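Local atomic coordinates of aminotransferase, class IV (PDB entry 4TVI), a protein that probably transfers the amino group between branched-chain amino acids and 2-oxoglutarate, using pyridoxal 5'-phosphate as its cofactor. Residues S62-G67 and L92-T97; I122-W127 and F145-E150. All coordinates share one frame; numbering follows the deposited sequence.

Contact 1: S62-G67 and L92-T97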
# COMPACT_ATOMS: atom_id res chain seq x y z
N SER A 62 -0.69 -3.54 5.78
CA SER A 62 -1.07 -4.94 5.59
C SER A 62 -2.58 -5.20 5.39
O SER A 62 -2.98 -6.35 5.24
CB SER A 62 -0.57 -5.77 6.77
OG SER A 62 -1.14 -5.32 7.99
N LEU A 63 -3.40 -4.16 5.36
CA LEU A 63 -4.86 -4.37 5.31
C LEU A 63 -5.35 -4.86 3.94
O LEU A 63 -4.97 -4.33 2.90
CB LEU A 63 -5.61 -3.09 5.69
CG LEU A 63 -7.14 -3.22 5.87
CD1 LEU A 63 -7.66 -2.32 7.00
CD2 LEU A 63 -7.89 -2.91 4.58
N VAL A 64 -6.20 -5.88 3.98
CA VAL A 64 -6.89 -6.35 2.78
C VAL A 64 -8.39 -6.12 2.95
O VAL A 64 -8.88 -5.96 4.07
CB VAL A 64 -6.64 -7.84 2.52
CG1 VAL A 64 -5.17 -8.08 2.30
CG2 VAL A 64 -7.15 -8.67 3.68
N PHE A 65 -9.11 -6.11 1.83
CA PHE A 65 -10.54 -5.87 1.88
C PHE A 65 -11.25 -6.57 0.73
O PHE A 65 -10.61 -7.02 -0.22
CB PHE A 65 -10.82 -4.36 1.83
CG PHE A 65 -10.52 -3.73 0.50
CD1 PHE A 65 -9.23 -3.37 0.16
CD2 PHE A 65 -11.54 -3.50 -0.42
CE1 PHE A 65 -8.95 -2.79 -1.06
CE2 PHE A 65 -11.27 -2.92 -1.65
CZ PHE A 65 -9.97 -2.56 -1.97
N ASP A 66 -12.57 -6.65 0.81
CA ASP A 66 -13.36 -7.09 -0.33
C ASP A 66 -14.61 -6.23 -0.42
O ASP A 66 -14.73 -5.22 0.28
CB ASP A 66 -13.72 -8.57 -0.23
CG ASP A 66 -13.70 -9.26 -1.58
OD1 ASP A 66 -14.64 -9.02 -2.38
OD2 ASP A 66 -12.75 -10.03 -1.85
N GLY A 67 -15.52 -6.59 -1.32
CA GLY A 67 -16.73 -5.82 -1.49
C GLY A 67 -17.87 -6.66 -2.02
O GLY A 67 -17.76 -7.26 -3.08
N LEU A 92 -1.42 -11.78 2.03
CA LEU A 92 -0.70 -10.69 2.67
C LEU A 92 -0.03 -11.13 3.97
O LEU A 92 0.42 -10.30 4.76
CB LEU A 92 -1.65 -9.51 2.93
CG LEU A 92 -1.56 -8.29 2.01
CD1 LEU A 92 -0.20 -7.65 2.08
CD2 LEU A 92 -1.87 -8.66 0.58
N GLY A 93 0.05 -12.44 4.20
CA GLY A 93 0.73 -12.96 5.37
C GLY A 93 -0.08 -12.86 6.65
O GLY A 93 0.45 -12.93 7.76
N LEU A 94 -1.39 -12.68 6.50
CA LEU A 94 -2.27 -12.63 7.65
C LEU A 94 -2.87 -14.00 7.90
O LEU A 94 -2.80 -14.88 7.05
CB LEU A 94 -3.38 -11.61 7.45
CG LEU A 94 -2.91 -10.21 7.05
CD1 LEU A 94 -4.10 -9.29 6.80
CD2 LEU A 94 -2.00 -9.64 8.12
N GLU A 95 -3.45 -14.19 9.08
CA GLU A 95 -4.18 -15.41 9.36
C GLU A 95 -5.63 -15.05 9.63
O GLU A 95 -5.96 -14.60 10.73
CB GLU A 95 -3.58 -16.17 10.55
CG GLU A 95 -4.31 -17.46 10.87
CD GLU A 95 -4.20 -18.49 9.76
OE1 GLU A 95 -3.19 -18.47 9.03
OE2 GLU A 95 -5.13 -19.32 9.63
N PRO A 96 -6.50 -15.22 8.61
CA PRO A 96 -7.92 -14.86 8.72
C PRO A 96 -8.57 -15.48 9.94
O PRO A 96 -8.35 -16.65 10.25
CB PRO A 96 -8.53 -15.38 7.41
CG PRO A 96 -7.51 -16.33 6.84
CD PRO A 96 -6.18 -15.80 7.30
N THR A 97 -9.35 -14.67 10.64
CA THR A 97 -9.94 -15.03 11.92
C THR A 97 -11.33 -15.66 11.78
O THR A 97 -11.86 -16.22 12.73
CB THR A 97 -10.05 -13.79 12.81
OG1 THR A 97 -10.74 -12.76 12.10
CG2 THR A 97 -8.65 -13.28 13.17

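Contact 2: I122-W127 and F145-E150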
# COMPACT_ATOMS: atom_id res chain seq x y z
N ILE A 122 -21.04 -3.75 1.25
CA ILE A 122 -20.46 -4.63 2.26
C ILE A 122 -18.94 -4.78 2.11
O ILE A 122 -18.47 -5.34 1.12
CB ILE A 122 -21.10 -6.04 2.18
CG1 ILE A 122 -22.62 -5.94 2.26
CG2 ILE A 122 -20.54 -6.95 3.26
CD1 ILE A 122 -23.32 -7.21 1.80
N ARG A 123 -18.17 -4.28 3.08
CA ARG A 123 -16.71 -4.36 2.99
C ARG A 123 -16.09 -5.07 4.19
O ARG A 123 -15.93 -4.49 5.26
CB ARG A 123 -16.09 -2.96 2.85
CG ARG A 123 -14.55 -2.99 2.73
CD ARG A 123 -13.94 -1.61 2.49
NE ARG A 123 -14.22 -0.69 3.59
CZ ARG A 123 -15.09 0.31 3.52
NH1 ARG A 123 -15.77 0.51 2.40
NH2 ARG A 123 -15.30 1.10 4.57
N PRO A 124 -15.73 -6.35 4.01
CA PRO A 124 -14.92 -7.09 4.99
C PRO A 124 -13.47 -6.62 4.97
O PRO A 124 -12.96 -6.31 3.89
CB PRO A 124 -15.03 -8.55 4.53
CG PRO A 124 -16.10 -8.57 3.49
CD PRO A 124 -16.12 -7.21 2.88
N MET A 125 -12.82 -6.57 6.12
CA MET A 125 -11.43 -6.11 6.19
C MET A 125 -10.60 -6.91 7.19
O MET A 125 -11.03 -7.17 8.31
CB MET A 125 -11.38 -4.62 6.55
CG MET A 125 -11.91 -3.70 5.46
SD MET A 125 -11.98 -1.97 5.97
CE MET A 125 -13.21 -2.07 7.28
N TYR A 126 -9.40 -7.30 6.77
CA TYR A 126 -8.42 -7.96 7.63
C TYR A 126 -7.13 -7.14 7.65
O TYR A 126 -6.77 -6.54 6.64
CB TYR A 126 -8.07 -9.36 7.13
CG TYR A 126 -9.07 -10.46 7.41
CD1 TYR A 126 -9.40 -10.84 8.70
CD2 TYR A 126 -9.61 -11.19 6.36
CE1 TYR A 126 -10.28 -11.88 8.94
CE2 TYR A 126 -10.49 -12.22 6.59
CZ TYR A 126 -10.83 -12.56 7.88
OH TYR A 126 -11.71 -13.60 8.09
N TRP A 127 -6.44 -7.13 8.78
CA TRP A 127 -5.16 -6.42 8.90
C TRP A 127 -4.37 -6.92 10.10
O TRP A 127 -4.92 -7.55 11.01
CB TRP A 127 -5.40 -4.92 9.02
CG TRP A 127 -6.01 -4.52 10.33
CD1 TRP A 127 -5.34 -4.11 11.46
CD2 TRP A 127 -7.40 -4.50 10.66
NE1 TRP A 127 -6.24 -3.83 12.46
CE2 TRP A 127 -7.51 -4.07 12.00
CE3 TRP A 127 -8.57 -4.81 9.96
CZ2 TRP A 127 -8.74 -3.93 12.65
CZ3 TRP A 127 -9.80 -4.68 10.60
CH2 TRP A 127 -9.87 -4.24 11.93
N PHE A 145 -10.19 -8.23 12.50
CA PHE A 145 -11.23 -8.16 11.49
C PHE A 145 -12.21 -7.03 11.74
O PHE A 145 -12.47 -6.66 12.89
CB PHE A 145 -11.97 -9.50 11.43
CG PHE A 145 -13.18 -9.51 10.53
CD1 PHE A 145 -13.04 -9.71 9.17
CD2 PHE A 145 -14.45 -9.35 11.06
CE1 PHE A 145 -14.15 -9.73 8.34
CE2 PHE A 145 -15.57 -9.38 10.23
CZ PHE A 145 -15.42 -9.57 8.88
N ALA A 146 -12.76 -6.47 10.67
CA ALA A 146 -13.88 -5.55 10.78
C ALA A 146 -14.74 -5.66 9.53
O ALA A 146 -14.24 -5.86 8.42
CB ALA A 146 -13.41 -4.12 10.98
N LEU A 147 -16.06 -5.57 9.72
CA LEU A 147 -17.00 -5.65 8.61
C LEU A 147 -17.82 -4.37 8.55
O LEU A 147 -18.66 -4.11 9.42
CB LEU A 147 -17.92 -6.86 8.77
CG LEU A 147 -18.97 -7.09 7.69
CD1 LEU A 147 -18.31 -7.23 6.32
CD2 LEU A 147 -19.79 -8.32 8.03
N CYS A 148 -17.59 -3.56 7.53
CA CYS A 148 -18.24 -2.26 7.42
C CYS A 148 -19.37 -2.27 6.40
O CYS A 148 -19.15 -2.56 5.22
CB CYS A 148 -17.20 -1.19 7.06
SG CYS A 148 -17.85 0.50 7.03
N LEU A 149 -20.57 -1.94 6.86
CA LEU A 149 -21.74 -1.87 6.00
C LEU A 149 -22.19 -0.43 5.84
O LEU A 149 -22.46 0.26 6.84
CB LEU A 149 -22.89 -2.71 6.55
CG LEU A 149 -22.60 -4.16 6.93
CD1 LEU A 149 -23.89 -4.88 7.28
CD2 LEU A 149 -21.85 -4.88 5.83
N GLU A 150 -22.27 0.03 4.60
CA GLU A 150 -22.70 1.39 4.31
C GLU A 150 -23.94 1.41 3.41
O GLU A 150 -23.96 0.76 2.36
CB GLU A 150 -21.58 2.19 3.65
CG GLU A 150 -21.91 3.66 3.44
CD GLU A 150 -20.72 4.46 2.94
OE1 GLU A 150 -19.67 3.85 2.64
OE2 GLU A 150 -20.83 5.70 2.83

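Contact 1: S62-G67 and L92-T97
Val64 and Leu92 meet closely where the Schellman motif that ends helix 78-91, and the loop that follows, pack on the start of strand 64-70, the outermost strand within this chain of the smaller antiparallel sheet of a class IV aminotransferase. Val64 CG1 comes to 3.6 Å from Leu92 CG; the side chains run antiparallel past one another, so the flank of the valine meets the branch point of the leucine. The valine torsion explains the choice of branch: CG1 lies opposite the carbonyl carbon and beside the backbone N (chi1 -61°), which turns it onto the leucine. Ala181 also packs on both residues, and Pro186 of the second subunit packs on Leu92.

The Val64-Leu94 side-chain pair is looser, with Val64 CG2 no closer than 4.4 Å to Leu94 CD1, and no hydrogen bond links the two segments. The solvent side belongs to the exposed Gly93 and Glu95; beyond Leu94 the loop turns away from 62-67. With positive phi (78°), Gly93 is the C-prime residue of the motif, in which Leu94 N bonds to Ala89 O and Gly93 N to Arg90 O. Leu92 and Leu94 are both directed at 62-67. Ser62 OG is hydrogen-bonded elsewhere, to Gln56 and to Ala128 N, whereas the serine backbone shares in the close packing: Ser62 O rests 3.5 Å from the methyl carbon Leu94 CD1.

Contact 2: I122-W127 and F145-E150
Phe145 CG stands opposite the backbone N (chi1 173°), while Tyr126 CG lies opposite the carbonyl carbon (chi1 -78°), and these settings bring the two rings together on one face of an antiparallel beta ladder. Phe145 CD1 sits over a face of the Tyr126 ring, toward its rim and 3.5 Å from Tyr126 CE1, with the ring planes inclined at 55°. Tyr126 OH is anchored by Asn86 and Leu98 N, and Ile103 of helix 100-111 packs on both rings.

The ladder joins neighbouring strands 120-128 and 143-151 of the five-stranded sheet, which run nearly antiparallel here. Arg123 with Cys148 and Met125 with Ala146 are its hydrogen-bonded pairs. Each pair has reciprocal backbone bonds; that from Met125 N to Ala146 O is 2.8 Å long but clearly bent at the hydrogen, although the donor lies almost straight out from the carbonyl. Along the Phe145 face, Leu147 CD1 lies over the Ile122-Pro124 side of the ladder, 3.6 Å from Pro124 N, and touches both Pro124 CG and Ile122 CG2; Leu149 CD2 continues the apolar row against Ile122.

The opposite face carries Arg123, Met125, Ala146 and Cys148. Arg123 NH2 comes to 3.6 Å from Cys148 SG, and Met125 CE packs against Cys148 CB at 4.1 Å. A weak bond runs from Arg123 NE to Met125 SD (3.5 Å), with the sulfur in the guanidinium plane, and may restrain rotation of that group. Arg123 also reaches the dimer partner: NH2 bonds to Ala53 O of the second subunit, and the guanidinium makes a cation-pi contact with Trp59 of that subunit. At the other end of this face, Ala146 CB meets the Trp127 indole edge in plane, 3.7 Å from Trp127 CH2.

Both contacts reach the same antiparallel sheet, and their touching residues are all buried. Contact 2 pairs two interior strands, buries 577 Å² and combines backbone hydrogen bonds with side-chain packing on both faces; of its residues, Glu150 alone is partly exposed. Contact 1 buries 200 Å² by packing a loop, which carries the exposed Gly93, Glu95 and Thr97, on the sheet's outermost strand within this chain, without a hydrogen bond across it. Probable hydrogen bonds from Val64 N to Tyr126 O (2.8 Å) and Asp66 N to Pro124 O (3.1 Å) connect the contacts directly. Thr97 also packs against Tyr126 and Phe145. Each contact touches the second subunit.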